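Local atomic coordinates of arginase (RocF) (Helicobacter pylori, PDB entry 4G3H), a protein that probably hydrolyses L-arginine to L-ornithine and urea at a site that holds two manganese ions. Residues S13-D18 against Y50-Y55; D107-I112 against L223-I228; E210-V215 against K260-L265. All coordinates share one frame; numbering follows the deposited sequence.

Contact 1: S13-D18 against Y50-Y55; sequences SKRGTD and YKEFRY
Two flat groups, the phenol of Tyr50 and the guanidinium of Arg15, meet tip to tip with their planes 81° apart. At the edge of the Tyr50 ring, in its plane, lies Asp18 OD1; at the edge of the guanidinium lies the carboxylate of Glu52. The shortest link is the 2.6 Å hydrogen bond from Tyr50 OH to Asp18 OD1, which accepts it on its syn lone pair, the carboxylate standing nearly at right angles to the ring. Tyr50 CG sits in the crowded position between backbone N and carbonyl carbon, and the end of the ring comes nearer to residues 13-18 than its first bond would suggest. Its hydroxyl also accepts a weak, bent bond from Arg15 NE at 3.1 Å, so two residues of the other segment hold the same oxygen. Asp18 has a further partner on each oxygen: Ser89 OG on OD1 and the backbone N of Ala8, at the end of strand 2-8, on OD2.

In the parallel alpha/beta fold of arginases, this ties the N-terminal turn of helix 16-30, with Arg15 at its N-cap, to the loop leaving the outermost strand 44-50. Arg15 bends at chi3 (81°), which turns its guanidinium to Glu52: Arg15 NH1 to Glu52 OE2 is 3.1 Å with an N-H...O angle of 154°, a salt bridge in which the nitrogen meets the oxygen from above the carboxylate plane. On the other terminal nitrogen, NH2, Arg15 forms a second salt bridge with Glu90, and two acidic neighbours would probably stabilise its positive charge.

Contact 2: D107-I112 against L223-I228; sequences DKKIGI and LKAVDI
Asp227 turns its CG anti to the carbonyl carbon (chi1 -60°), and with chi2 at -58° this brings OD2 onto the backbone of Lys109. The bond from Lys109 N to Asp227 OD2 is 2.9 Å long and almost straight, received on the anti lone pair. Ile228 has CG1 in the crowded position between N and carbonyl carbon (chi1 59°), so the chain runs alongside Ile110, pointing the same way; the two CG1 atoms, Ile110 and Ile228, are 3.8 Å apart.

Between these side chains the backbones join through a single parallel bridge, Ile110 with Ile228, where the strands start. Lys109 O accepts twice, from Asp227 N at 2.8 Å and from Ile228 N at 3.3 Å, the latter nearly along the C=O axis. Gly111 N then donates to Ile228 O at 2.9 Å. Val226 CB and CG1 lie over the peptide nitrogen of Gly111, just after the type I turn from Leu223 to Val226. The aliphatic part of Lys109 crosses Val226 at about a right angle, with CD lying 3.7 Å from Ala225 O, while its NZ goes on to a salt bridge with Asp175.

Strands 110-115 and 228-234 are neighbours in the central parallel sheet, and this is where their pairing begins. Ile110 and Ile228 share one face, against Phe101 of helix 94-104, whereas Leu223, at the start of the type I turn, reaches Val180 of strand 179-182.

Contact 3: E210-V215 against K260-L265; sequences ENMQEV and KQLLGL
Apolar contacts carry most of this meeting of two helices, and Met212 is at their centre. Its CG is anti to the backbone N (chi1 -162°) and chi2 keeps the chain extended (175°), driving the thioether straight across to helix 256-269; only at chi3 does it bend, so that CE turns along the partner's backbone. SD comes to rest against the backbone where Gln261 passes into Leu262, with Met212 SD 3.4 Å from Leu262 N. The side chains flank it: Met212 CG lies 3.9 Å from Leu262 CD1, and SD is 3.9 Å from Leu265 CD2. CE sits beside the first methylene of Gln261, whose side chain crosses Met212 at about a right angle. The end of Met212 thus lies against Gln261, Leu262 and Leu265.

Polar contacts between the segments are sparse, and no direct hydrogen bond joins them. Gln213 starts out away from the other helix but bends at chi2, which brings Gln213 NE2 back to within 3.6 Å of Leu265 CD2. A water lies 3.5 Å from both Gln213 NE2 and Gln261 OE1, and both bonds are weak, so it is a loose bridge between the two exposed glutamines.

Within residues 210-215 the polar chemistry serves the helix start. Asn211 is the first residue past helix 205-210 and the N-cap of helix 212-223, Asn211 OD1 accepting from Glu214 N at 3.0 Å, with the donor above the carbonyl plane.

Helices 212-223 and 256-269 pack against each other here, over the central parallel sheet, with Val215 and Leu262 both resting on Phe182 of strand 179-182, as expected of the layered alpha/beta fold of arginases.

The three contacts join different parts of one alpha/beta fold: helix start to loop, strand to strand, and helix to helix. Contact 1 is buried and made by charged and hydroxyl side chains; contacts 2 and 3 are only partly buried. Contact 2 is backbone pairing between two sheet strands, whereas contact 3 is helix packing with almost no polar bonding. Residues 210-215 of contact 3 open helix 212-223, and residues 223-228 of contact 2 lead from it to strand 228-234, nearest atoms about 9 Å apart. Contact 1 lies across the chain's centre from both, about 17 Å at nearest atoms, and the side chain of Thr17 is about 10 Å from a bound manganese ion.

Contact 1: S13-D18 against Y50-Y55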
ATOM      1  N   SER A  13      16.498 -11.819   5.317  1.00 20.12           N
ATOM      2  CA  SER A  13      16.199 -13.224   5.580  1.00 21.66           C
ATOM      3  C   SER A  13      15.541 -13.460   6.940  1.00 21.94           C
ATOM      4  O   SER A  13      15.057 -14.555   7.214  1.00 21.26           O
ATOM      5  CB  SER A  13      17.474 -14.064   5.458  1.00 26.59           C
ATOM      6  OG  SER A  13      17.957 -14.060   4.120  1.00 25.27           O
ATOM      7  N   LYS A  14      15.526 -12.433   7.783  1.00 25.10           N
ATOM      8  CA  LYS A  14      14.907 -12.531   9.104  1.00 27.77           C
ATOM      9  C   LYS A  14      13.484 -11.991   9.031  1.00 26.73           C
ATOM     10  O   LYS A  14      12.719 -12.111   9.986  1.00 29.18           O
ATOM     11  CB  LYS A  14      15.680 -11.696  10.136  1.00 33.85           C
ATOM     12  CG  LYS A  14      17.087 -12.170  10.469  1.00 39.37           C
ATOM     13  CD  LYS A  14      17.080 -13.464  11.267  1.00 42.91           C
ATOM     14  CE  LYS A  14      18.473 -13.779  11.813  1.00 46.69           C
ATOM     15  NZ  LYS A  14      18.555 -15.132  12.443  1.00 46.08           N
ATOM     16  N   ARG A  15      13.132 -11.394   7.897  1.00 23.44           N
ATOM     17  CA  ARG A  15      11.807 -10.796   7.734  1.00 23.36           C
ATOM     18  C   ARG A  15      10.801 -11.655   6.972  1.00 22.03           C
ATOM     19  O   ARG A  15      10.971 -11.919   5.779  1.00 21.90           O
ATOM     20  CB  ARG A  15      11.953  -9.435   7.052  1.00 24.72           C
ATOM     21  CG  ARG A  15      13.029  -8.556   7.689  1.00 27.89           C
ATOM     22  CD  ARG A  15      13.166  -7.219   6.978  1.00 29.89           C
ATOM     23  NE  ARG A  15      12.153  -6.261   7.408  1.00 32.10           N
ATOM     24  CZ  ARG A  15      12.253  -5.515   8.502  1.00 32.61           C
ATOM     25  NH1 ARG A  15      13.325  -5.611   9.275  1.00 36.18           N
ATOM     26  NH2 ARG A  15      11.277  -4.682   8.828  1.00 36.03           N
ATOM     27  N   GLY A  16       9.747 -12.076   7.671  1.00 20.87           N
ATOM     28  CA  GLY A  16       8.714 -12.902   7.063  1.00 20.58           C
ATOM     29  C   GLY A  16       8.028 -12.297   5.844  1.00 19.60           C
ATOM     30  O   GLY A  16       7.592 -13.023   4.949  1.00 17.53           O
ATOM     31  N   THR A  17       7.918 -10.975   5.803  1.00 17.55           N
ATOM     32  CA  THR A  17       7.282 -10.315   4.671  1.00 18.24           C
ATOM     33  C   THR A  17       8.206 -10.294   3.457  1.00 17.96           C
ATOM     34  O   THR A  17       7.740 -10.408   2.335  1.00 17.88           O
ATOM     35  CB  THR A  17       6.876  -8.866   5.004  1.00 22.76           C
ATOM     36  OG1 THR A  17       8.006  -8.165   5.530  1.00 25.67           O
ATOM     37  CG2 THR A  17       5.732  -8.844   6.016  1.00 22.61           C
ATOM     38  N   ASP A  18       9.512 -10.141   3.686  1.00 15.44           N
ATOM     39  CA  ASP A  18      10.491 -10.123   2.598  1.00 17.03           C
ATOM     40  C   ASP A  18      10.504 -11.483   1.913  1.00 19.09           C
ATOM     41  O   ASP A  18      10.693 -11.582   0.699  1.00 16.54           O
ATOM     42  CB  ASP A  18      11.891  -9.788   3.137  1.00 18.22           C
ATOM     43  CG  ASP A  18      12.116  -8.291   3.299  1.00 19.96           C
ATOM     44  OD1 ASP A  18      11.124  -7.540   3.332  1.00 20.75           O
ATOM     45  OD2 ASP A  18      13.281  -7.855   3.406  1.00 22.62           O
ATOM     46  N   TYR A  50      15.152  -1.273   0.938  1.00 19.88           N
ATOM     47  CA  TYR A  50      14.574  -0.322   1.873  1.00 20.44           C
ATOM     48  C   TYR A  50      15.200  -0.465   3.249  1.00 21.64           C
ATOM     49  O   TYR A  50      15.871  -1.452   3.545  1.00 19.54           O
ATOM     50  CB  TYR A  50      13.051  -0.512   1.957  1.00 19.84           C
ATOM     51  CG  TYR A  50      12.590  -1.780   2.656  1.00 17.70           C
ATOM     52  CD1 TYR A  50      12.408  -1.809   4.040  1.00 18.45           C
ATOM     53  CD2 TYR A  50      12.329  -2.946   1.932  1.00 17.14           C
ATOM     54  CE1 TYR A  50      11.973  -2.972   4.693  1.00 18.76           C
ATOM     55  CE2 TYR A  50      11.895  -4.123   2.576  1.00 15.46           C
ATOM     56  CZ  TYR A  50      11.718  -4.120   3.955  1.00 17.98           C
ATOM     57  OH  TYR A  50      11.266  -5.251   4.605  1.00 19.43           O
ATOM     58  N   LYS A  51      14.973   0.542   4.082  1.00 23.86           N
ATOM     59  CA  LYS A  51      15.491   0.569   5.436  1.00 27.61           C
ATOM     60  C   LYS A  51      14.290   0.700   6.362  1.00 29.81           C
ATOM     61  O   LYS A  51      13.417   1.535   6.137  1.00 29.63           O
ATOM     62  CB  LYS A  51      16.417   1.770   5.615  1.00 35.86           C
ATOM     63  CG  LYS A  51      17.278   1.708   6.855  1.00 40.86           C
ATOM     64  CD  LYS A  51      18.160   2.933   6.953  1.00 43.60           C
ATOM     65  CE  LYS A  51      19.376   2.650   7.803  1.00 46.20           C
ATOM     66  NZ  LYS A  51      20.210   1.591   7.173  1.00 45.17           N
ATOM     67  N   GLU A  52      14.237  -0.132   7.393  1.00 27.95           N
ATOM     68  CA  GLU A  52      13.123  -0.090   8.334  1.00 32.86           C
ATOM     69  C   GLU A  52      13.179   1.168   9.200  1.00 33.86           C
ATOM     70  O   GLU A  52      14.241   1.560   9.674  1.00 33.20           O
ATOM     71  CB  GLU A  52      13.153  -1.319   9.238  1.00 68.49           C
ATOM     72  CG  GLU A  52      12.056  -1.320  10.285  1.00 76.30           C
ATOM     73  CD  GLU A  52      12.215  -2.431  11.304  1.00 80.07           C
ATOM     74  OE1 GLU A  52      11.331  -2.561  12.176  1.00 83.74           O
ATOM     75  OE2 GLU A  52      13.220  -3.169  11.237  1.00 80.49           O
ATOM     76  N   PHE A  53      12.029   1.797   9.406  1.00 34.53           N
ATOM     77  CA  PHE A  53      11.964   2.999  10.229  1.00 38.42           C
ATOM     78  C   PHE A  53      11.724   2.596  11.684  1.00 41.26           C
ATOM     79  O   PHE A  53      10.685   2.021  12.010  1.00 39.81           O
ATOM     80  CB  PHE A  53      10.838   3.915   9.738  1.00 42.38           C
ATOM     81  CG  PHE A  53      10.758   5.226  10.466  1.00 43.74           C
ATOM     82  CD1 PHE A  53      11.914   5.880  10.891  1.00 44.17           C
ATOM     83  CD2 PHE A  53       9.526   5.829  10.697  1.00 44.17           C
ATOM     84  CE1 PHE A  53      11.844   7.116  11.534  1.00 45.17           C
ATOM     85  CE2 PHE A  53       9.443   7.066  11.340  1.00 44.58           C
ATOM     86  CZ  PHE A  53      10.605   7.711  11.759  1.00 44.78           C
ATOM     87  N   ARG A  54      12.695   2.884  12.548  1.00 64.19           N
ATOM     88  CA  ARG A  54      12.584   2.542  13.961  1.00 70.34           C
ATOM     89  C   ARG A  54      12.422   3.794  14.815  1.00 73.37           C
ATOM     90  O   ARG A  54      12.837   3.832  15.973  1.00 74.97           O
ATOM     91  CB  ARG A  54      13.816   1.751  14.419  1.00 78.73           C
ATOM     92  CG  ARG A  54      14.013   0.431  13.682  1.00 81.47           C
ATOM     93  CD  ARG A  54      15.163  -0.399  14.247  1.00 84.15           C
ATOM     94  NE  ARG A  54      16.429   0.311  14.179  1.00 86.40           N
ATOM     95  CZ  ARG A  54      17.515  -0.080  13.518  1.00 88.36           C
ATOM     96  NH1 ARG A  54      18.589   0.693  13.559  1.00 88.76           N
ATOM     97  NH2 ARG A  54      17.547  -1.214  12.829  1.00 89.52           N
ATOM     98  N   TYR A  55      11.814   4.819  14.224  1.00 96.92           N
ATOM     99  CA  TYR A  55      11.568   6.083  14.905  1.00 99.18           C
ATOM    100  C   TYR A  55      12.833   6.666  15.523  1.00 99.20           C
ATOM    101  O   TYR A  55      13.799   6.958  14.817  1.00100.77           O
ATOM    102  CB  TYR A  55      10.492   5.890  15.978  1.00114.97           C
ATOM    103  CG  TYR A  55       9.306   5.098  15.477  1.00117.76           C
ATOM    104  CD1 TYR A  55       9.293   3.705  15.549  1.00119.14           C
ATOM    105  CD2 TYR A  55       8.227   5.736  14.868  1.00119.18           C
ATOM    106  CE1 TYR A  55       8.236   2.965  15.022  1.00119.46           C
ATOM    107  CE2 TYR A  55       7.165   5.006  14.335  1.00119.74           C
ATOM    108  CZ  TYR A  55       7.177   3.623  14.415  1.00119.68           C
ATOM    109  OH  TYR A  55       6.139   2.897  13.877  1.00118.56           O
TER

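Contact 2: D107-I112 against L223-I228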
ATOM      1  N   ASP A 107       2.180  18.057  -9.937  1.00 44.76           N
ATOM      2  CA  ASP A 107       1.088  18.983 -10.225  1.00 46.30           C
ATOM      3  C   ASP A 107      -0.256  18.287 -10.411  1.00 44.93           C
ATOM      4  O   ASP A 107      -1.152  18.822 -11.062  1.00 46.19           O
ATOM      5  CB  ASP A 107       1.407  19.802 -11.475  1.00 75.00           C
ATOM      6  CG  ASP A 107       1.634  18.933 -12.696  1.00 79.81           C
ATOM      7  OD1 ASP A 107       1.831  19.494 -13.794  1.00 82.60           O
ATOM      8  OD2 ASP A 107       1.616  17.691 -12.557  1.00 82.45           O
ATOM      9  N   LYS A 108      -0.401  17.100  -9.835  1.00 39.77           N
ATOM     10  CA  LYS A 108      -1.642  16.349  -9.960  1.00 36.54           C
ATOM     11  C   LYS A 108      -2.315  16.129  -8.614  1.00 33.42           C
ATOM     12  O   LYS A 108      -1.645  15.995  -7.592  1.00 32.69           O
ATOM     13  CB  LYS A 108      -1.366  14.990 -10.609  1.00 48.88           C
ATOM     14  CG  LYS A 108      -0.778  15.068 -12.004  1.00 52.51           C
ATOM     15  CD  LYS A 108      -1.754  15.715 -12.973  1.00 55.91           C
ATOM     16  CE  LYS A 108      -1.160  15.827 -14.367  1.00 56.60           C
ATOM     17  NZ  LYS A 108      -2.113  16.464 -15.318  1.00 58.23           N
ATOM     18  N   LYS A 109      -3.644  16.107  -8.618  1.00 34.80           N
ATOM     19  CA  LYS A 109      -4.403  15.849  -7.400  1.00 32.31           C
ATOM     20  C   LYS A 109      -4.479  14.322  -7.327  1.00 29.84           C
ATOM     21  O   LYS A 109      -4.942  13.669  -8.266  1.00 27.21           O
ATOM     22  CB  LYS A 109      -5.807  16.455  -7.491  1.00 47.76           C
ATOM     23  CG  LYS A 109      -6.627  16.274  -6.221  1.00 52.39           C
ATOM     24  CD  LYS A 109      -7.969  16.986  -6.308  1.00 55.96           C
ATOM     25  CE  LYS A 109      -8.825  16.734  -5.067  1.00 56.61           C
ATOM     26  NZ  LYS A 109      -8.213  17.257  -3.814  1.00 56.54           N
ATOM     27  N   ILE A 110      -4.021  13.760  -6.214  1.00 30.01           N
ATOM     28  CA  ILE A 110      -3.981  12.313  -6.054  1.00 27.52           C
ATOM     29  C   ILE A 110      -4.993  11.722  -5.089  1.00 24.80           C
ATOM     30  O   ILE A 110      -5.180  12.221  -3.980  1.00 23.70           O
ATOM     31  CB  ILE A 110      -2.569  11.870  -5.600  1.00 27.83           C
ATOM     32  CG1 ILE A 110      -1.530  12.351  -6.613  1.00 27.86           C
ATOM     33  CG2 ILE A 110      -2.504  10.354  -5.450  1.00 26.57           C
ATOM     34  CD1 ILE A 110      -0.099  12.234  -6.128  1.00 28.63           C
ATOM     35  N   GLY A 111      -5.643  10.649  -5.528  1.00 20.97           N
ATOM     36  CA  GLY A 111      -6.609   9.967  -4.689  1.00 19.42           C
ATOM     37  C   GLY A 111      -5.969   8.677  -4.215  1.00 19.61           C
ATOM     38  O   GLY A 111      -5.117   8.119  -4.914  1.00 18.73           O
ATOM     39  N   ILE A 112      -6.372   8.196  -3.042  1.00 23.32           N
ATOM     40  CA  ILE A 112      -5.813   6.967  -2.486  1.00 22.06           C
ATOM     41  C   ILE A 112      -6.881   5.941  -2.105  1.00 19.53           C
ATOM     42  O   ILE A 112      -7.803   6.246  -1.363  1.00 20.57           O
ATOM     43  CB  ILE A 112      -4.981   7.262  -1.214  1.00 24.49           C
ATOM     44  CG1 ILE A 112      -3.903   8.301  -1.515  1.00 25.89           C
ATOM     45  CG2 ILE A 112      -4.331   5.983  -0.704  1.00 23.23           C
ATOM     46  CD1 ILE A 112      -3.168   8.780  -0.281  1.00 27.49           C
ATOM     47  N   LEU A 223     -13.798  10.825  -5.080  1.00 29.37           N
ATOM     48  CA  LEU A 223     -12.652  10.926  -5.976  1.00 28.62           C
ATOM     49  C   LEU A 223     -12.917  11.597  -7.319  1.00 28.32           C
ATOM     50  O   LEU A 223     -12.041  11.629  -8.182  1.00 28.31           O
ATOM     51  CB  LEU A 223     -12.093   9.519  -6.215  1.00 26.32           C
ATOM     52  CG  LEU A 223     -10.850   9.111  -5.421  1.00 27.64           C
ATOM     53  CD1 LEU A 223     -10.978   9.538  -3.965  1.00 25.02           C
ATOM     54  CD2 LEU A 223     -10.649   7.611  -5.549  1.00 27.06           C
ATOM     55  N   LYS A 224     -14.114  12.138  -7.491  1.00 28.02           N
ATOM     56  CA  LYS A 224     -14.495  12.786  -8.746  1.00 30.38           C
ATOM     57  C   LYS A 224     -13.530  13.865  -9.247  1.00 30.14           C
ATOM     58  O   LYS A 224     -13.402  14.071 -10.454  1.00 30.44           O
ATOM     59  CB  LYS A 224     -15.896  13.385  -8.609  1.00 51.76           C
ATOM     60  CG  LYS A 224     -16.031  14.376  -7.464  1.00 56.40           C
ATOM     61  CD  LYS A 224     -17.439  14.933  -7.374  1.00 62.00           C
ATOM     62  CE  LYS A 224     -17.555  15.950  -6.248  1.00 63.92           C
ATOM     63  NZ  LYS A 224     -18.904  16.579  -6.202  1.00 64.37           N
ATOM     64  N   ALA A 225     -12.841  14.541  -8.334  1.00 35.21           N
ATOM     65  CA  ALA A 225     -11.933  15.610  -8.734  1.00 35.60           C
ATOM     66  C   ALA A 225     -10.449  15.257  -8.877  1.00 35.56           C
ATOM     67  O   ALA A 225      -9.681  16.057  -9.417  1.00 36.49           O
ATOM     68  CB  ALA A 225     -12.087  16.787  -7.774  1.00 38.38           C
ATOM     69  N   VAL A 226     -10.033  14.081  -8.410  1.00 33.86           N
ATOM     70  CA  VAL A 226      -8.615  13.711  -8.499  1.00 30.62           C
ATOM     71  C   VAL A 226      -8.193  13.380  -9.922  1.00 29.13           C
ATOM     72  O   VAL A 226      -9.003  12.920 -10.722  1.00 27.88           O
ATOM     73  CB  VAL A 226      -8.267  12.502  -7.581  1.00 23.06           C
ATOM     74  CG1 VAL A 226      -8.760  12.772  -6.159  1.00 19.75           C
ATOM     75  CG2 VAL A 226      -8.868  11.220  -8.142  1.00 19.18           C
ATOM     76  N   ASP A 227      -6.917  13.610 -10.225  1.00 29.49           N
ATOM     77  CA  ASP A 227      -6.376  13.347 -11.556  1.00 30.05           C
ATOM     78  C   ASP A 227      -5.836  11.935 -11.696  1.00 29.16           C
ATOM     79  O   ASP A 227      -5.920  11.339 -12.767  1.00 29.00           O
ATOM     80  CB  ASP A 227      -5.249  14.333 -11.880  1.00 35.59           C
ATOM     81  CG  ASP A 227      -5.709  15.773 -11.850  1.00 38.62           C
ATOM     82  OD1 ASP A 227      -6.650  16.103 -12.606  1.00 42.34           O
ATOM     83  OD2 ASP A 227      -5.128  16.566 -11.074  1.00 36.75           O
ATOM     84  N   ILE A 228      -5.248  11.412 -10.624  1.00 27.28           N
ATOM     85  CA  ILE A 228      -4.703  10.064 -10.658  1.00 27.40           C
ATOM     86  C   ILE A 228      -4.919   9.365  -9.326  1.00 26.15           C
ATOM     87  O   ILE A 228      -5.030  10.003  -8.281  1.00 24.37           O
ATOM     88  CB  ILE A 228      -3.201  10.053 -11.005  1.00 28.84           C
ATOM     89  CG1 ILE A 228      -2.424  10.857  -9.974  1.00 28.21           C
ATOM     90  CG2 ILE A 228      -2.985  10.591 -12.415  1.00 25.35           C
ATOM     91  CD1 ILE A 228      -0.938  10.790 -10.183  1.00 32.71           C
TER

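Contact 3: E210-V215 against K260-L265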
ATOM      1  N   GLU A 210     -22.703  -5.493   2.768  1.00 36.54           N
ATOM      2  CA  GLU A 210     -24.112  -5.172   2.564  1.00 38.77           C
ATOM      3  C   GLU A 210     -24.416  -4.602   1.185  1.00 37.94           C
ATOM      4  O   GLU A 210     -25.413  -4.963   0.563  1.00 39.47           O
ATOM      5  CB  GLU A 210     -24.587  -4.174   3.618  1.00 56.47           C
ATOM      6  CG  GLU A 210     -24.696  -4.729   5.024  1.00 62.87           C
ATOM      7  CD  GLU A 210     -25.265  -3.709   5.991  1.00 65.08           C
ATOM      8  OE1 GLU A 210     -26.349  -3.158   5.698  1.00 68.28           O
ATOM      9  OE2 GLU A 210     -24.635  -3.458   7.039  1.00 66.62           O
ATOM     10  N   ASN A 211     -23.568  -3.700   0.710  1.00 29.00           N
ATOM     11  CA  ASN A 211     -23.783  -3.094  -0.595  1.00 26.99           C
ATOM     12  C   ASN A 211     -22.472  -2.557  -1.167  1.00 26.76           C
ATOM     13  O   ASN A 211     -22.097  -1.394  -0.962  1.00 25.45           O
ATOM     14  CB  ASN A 211     -24.809  -1.962  -0.489  1.00 32.27           C
ATOM     15  CG  ASN A 211     -25.443  -1.616  -1.830  1.00 33.34           C
ATOM     16  OD1 ASN A 211     -24.792  -1.693  -2.878  1.00 33.42           O
ATOM     17  ND2 ASN A 211     -26.713  -1.216  -1.801  1.00 32.10           N
ATOM     18  N   MET A 212     -21.784  -3.426  -1.894  1.00 25.97           N
ATOM     19  CA  MET A 212     -20.518  -3.087  -2.514  1.00 26.46           C
ATOM     20  C   MET A 212     -20.724  -2.033  -3.596  1.00 25.02           C
ATOM     21  O   MET A 212     -19.878  -1.174  -3.800  1.00 23.68           O
ATOM     22  CB  MET A 212     -19.909  -4.345  -3.127  1.00 28.97           C
ATOM     23  CG  MET A 212     -18.436  -4.253  -3.413  1.00 30.18           C
ATOM     24  SD  MET A 212     -17.836  -5.844  -3.976  1.00 32.51           S
ATOM     25  CE  MET A 212     -17.933  -6.805  -2.453  1.00 26.81           C
ATOM     26  N   GLN A 213     -21.852  -2.109  -4.295  1.00 28.81           N
ATOM     27  CA  GLN A 213     -22.153  -1.151  -5.361  1.00 29.78           C
ATOM     28  C   GLN A 213     -22.235   0.283  -4.828  1.00 29.06           C
ATOM     29  O   GLN A 213     -21.710   1.213  -5.436  1.00 28.30           O
ATOM     30  CB  GLN A 213     -23.474  -1.520  -6.056  1.00 33.13           C
ATOM     31  CG  GLN A 213     -23.402  -2.730  -6.994  1.00 36.52           C
ATOM     32  CD  GLN A 213     -22.962  -4.004  -6.290  1.00 40.89           C
ATOM     33  OE1 GLN A 213     -23.608  -4.467  -5.348  1.00 43.81           O
ATOM     34  NE2 GLN A 213     -21.853  -4.579  -6.747  1.00 41.90           N
ATOM     35  N   GLU A 214     -22.895   0.466  -3.693  1.00 27.01           N
ATOM     36  CA  GLU A 214     -23.021   1.798  -3.129  1.00 28.15           C
ATOM     37  C   GLU A 214     -21.655   2.279  -2.656  1.00 25.84           C
ATOM     38  O   GLU A 214     -21.303   3.440  -2.838  1.00 26.71           O
ATOM     39  CB  GLU A 214     -24.010   1.800  -1.967  1.00 39.76           C
ATOM     40  CG  GLU A 214     -24.345   3.194  -1.480  1.00 46.67           C
ATOM     41  CD  GLU A 214     -25.332   3.189  -0.336  1.00 50.50           C
ATOM     42  OE1 GLU A 214     -24.992   2.659   0.745  1.00 54.28           O
ATOM     43  OE2 GLU A 214     -26.449   3.710  -0.517  1.00 53.42           O
ATOM     44  N   VAL A 215     -20.886   1.381  -2.051  1.00 20.95           N
ATOM     45  CA  VAL A 215     -19.551   1.730  -1.578  1.00 21.03           C
ATOM     46  C   VAL A 215     -18.733   2.289  -2.738  1.00 19.79           C
ATOM     47  O   VAL A 215     -18.127   3.345  -2.620  1.00 18.72           O
ATOM     48  CB  VAL A 215     -18.816   0.498  -0.976  1.00 26.57           C
ATOM     49  CG1 VAL A 215     -17.352   0.834  -0.734  1.00 27.60           C
ATOM     50  CG2 VAL A 215     -19.477   0.082   0.335  1.00 25.36           C
ATOM     51  N   LYS A 260     -11.993 -10.120  -3.727  1.00 22.48           N
ATOM     52  CA  LYS A 260     -11.892 -10.264  -5.181  1.00 24.68           C
ATOM     53  C   LYS A 260     -12.971  -9.450  -5.889  1.00 23.47           C
ATOM     54  O   LYS A 260     -12.714  -8.820  -6.913  1.00 24.35           O
ATOM     55  CB  LYS A 260     -12.006 -11.741  -5.584  1.00 26.28           C
ATOM     56  CG  LYS A 260     -10.692 -12.510  -5.461  1.00 30.04           C
ATOM     57  CD  LYS A 260     -10.912 -14.003  -5.249  1.00 35.12           C
ATOM     58  CE  LYS A 260     -11.786 -14.626  -6.319  1.00 38.19           C
ATOM     59  NZ  LYS A 260     -11.991 -16.079  -6.062  1.00 39.07           N
ATOM     60  N   GLN A 261     -14.180  -9.468  -5.339  1.00 21.56           N
ATOM     61  CA  GLN A 261     -15.279  -8.712  -5.918  1.00 23.30           C
ATOM     62  C   GLN A 261     -15.035  -7.213  -5.783  1.00 22.36           C
ATOM     63  O   GLN A 261     -15.196  -6.466  -6.749  1.00 21.32           O
ATOM     64  CB  GLN A 261     -16.598  -9.081  -5.237  1.00 32.86           C
ATOM     65  CG  GLN A 261     -17.220 -10.347  -5.784  1.00 37.08           C
ATOM     66  CD  GLN A 261     -18.158 -11.001  -4.798  1.00 40.98           C
ATOM     67  OE1 GLN A 261     -19.018 -10.337  -4.205  1.00 44.49           O
ATOM     68  NE2 GLN A 261     -18.006 -12.312  -4.616  1.00 33.91           N
ATOM     69  N   LEU A 262     -14.651  -6.777  -4.586  1.00 18.45           N
ATOM     70  CA  LEU A 262     -14.392  -5.358  -4.368  1.00 19.06           C
ATOM     71  C   LEU A 262     -13.246  -4.899  -5.263  1.00 19.18           C
ATOM     72  O   LEU A 262     -13.333  -3.856  -5.901  1.00 18.58           O
ATOM     73  CB  LEU A 262     -14.037  -5.076  -2.905  1.00 16.34           C
ATOM     74  CG  LEU A 262     -13.688  -3.614  -2.598  1.00 15.94           C
ATOM     75  CD1 LEU A 262     -14.942  -2.737  -2.764  1.00 12.03           C
ATOM     76  CD2 LEU A 262     -13.142  -3.489  -1.179  1.00 12.88           C
ATOM     77  N   LEU A 263     -12.171  -5.680  -5.306  1.00 21.43           N
ATOM     78  CA  LEU A 263     -11.022  -5.332  -6.133  1.00 22.85           C
ATOM     79  C   LEU A 263     -11.373  -5.191  -7.609  1.00 21.53           C
ATOM     80  O   LEU A 263     -10.977  -4.225  -8.257  1.00 23.28           O
ATOM     81  CB  LEU A 263      -9.924  -6.385  -5.981  1.00 31.16           C
ATOM     82  CG  LEU A 263      -8.781  -6.048  -5.027  1.00 33.60           C
ATOM     83  CD1 LEU A 263      -7.768  -7.188  -5.049  1.00 32.92           C
ATOM     84  CD2 LEU A 263      -8.125  -4.730  -5.452  1.00 31.46           C
ATOM     85  N   GLY A 264     -12.111  -6.161  -8.138  1.00 25.00           N
ATOM     86  CA  GLY A 264     -12.491  -6.120  -9.541  1.00 25.11           C
ATOM     87  C   GLY A 264     -13.278  -4.875  -9.913  1.00 25.90           C
ATOM     88  O   GLY A 264     -13.038  -4.266 -10.961  1.00 25.24           O
ATOM     89  N   LEU A 265     -14.219  -4.502  -9.049  1.00 24.32           N
ATOM     90  CA  LEU A 265     -15.057  -3.325  -9.264  1.00 24.92           C
ATOM     91  C   LEU A 265     -14.247  -2.032  -9.182  1.00 24.97           C
ATOM     92  O   LEU A 265     -14.415  -1.128 -10.003  1.00 22.43           O
ATOM     93  CB  LEU A 265     -16.180  -3.299  -8.227  1.00 35.98           C
ATOM     94  CG  LEU A 265     -17.554  -3.821  -8.657  1.00 41.18           C
ATOM     95  CD1 LEU A 265     -17.423  -5.049  -9.537  1.00 42.02           C
ATOM     96  CD2 LEU A 265     -18.371  -4.120  -7.408  1.00 43.43           C
TER
HETATM   97  O   HOH W   1     -20.573  -7.665  -5.842  1.00 43.97           O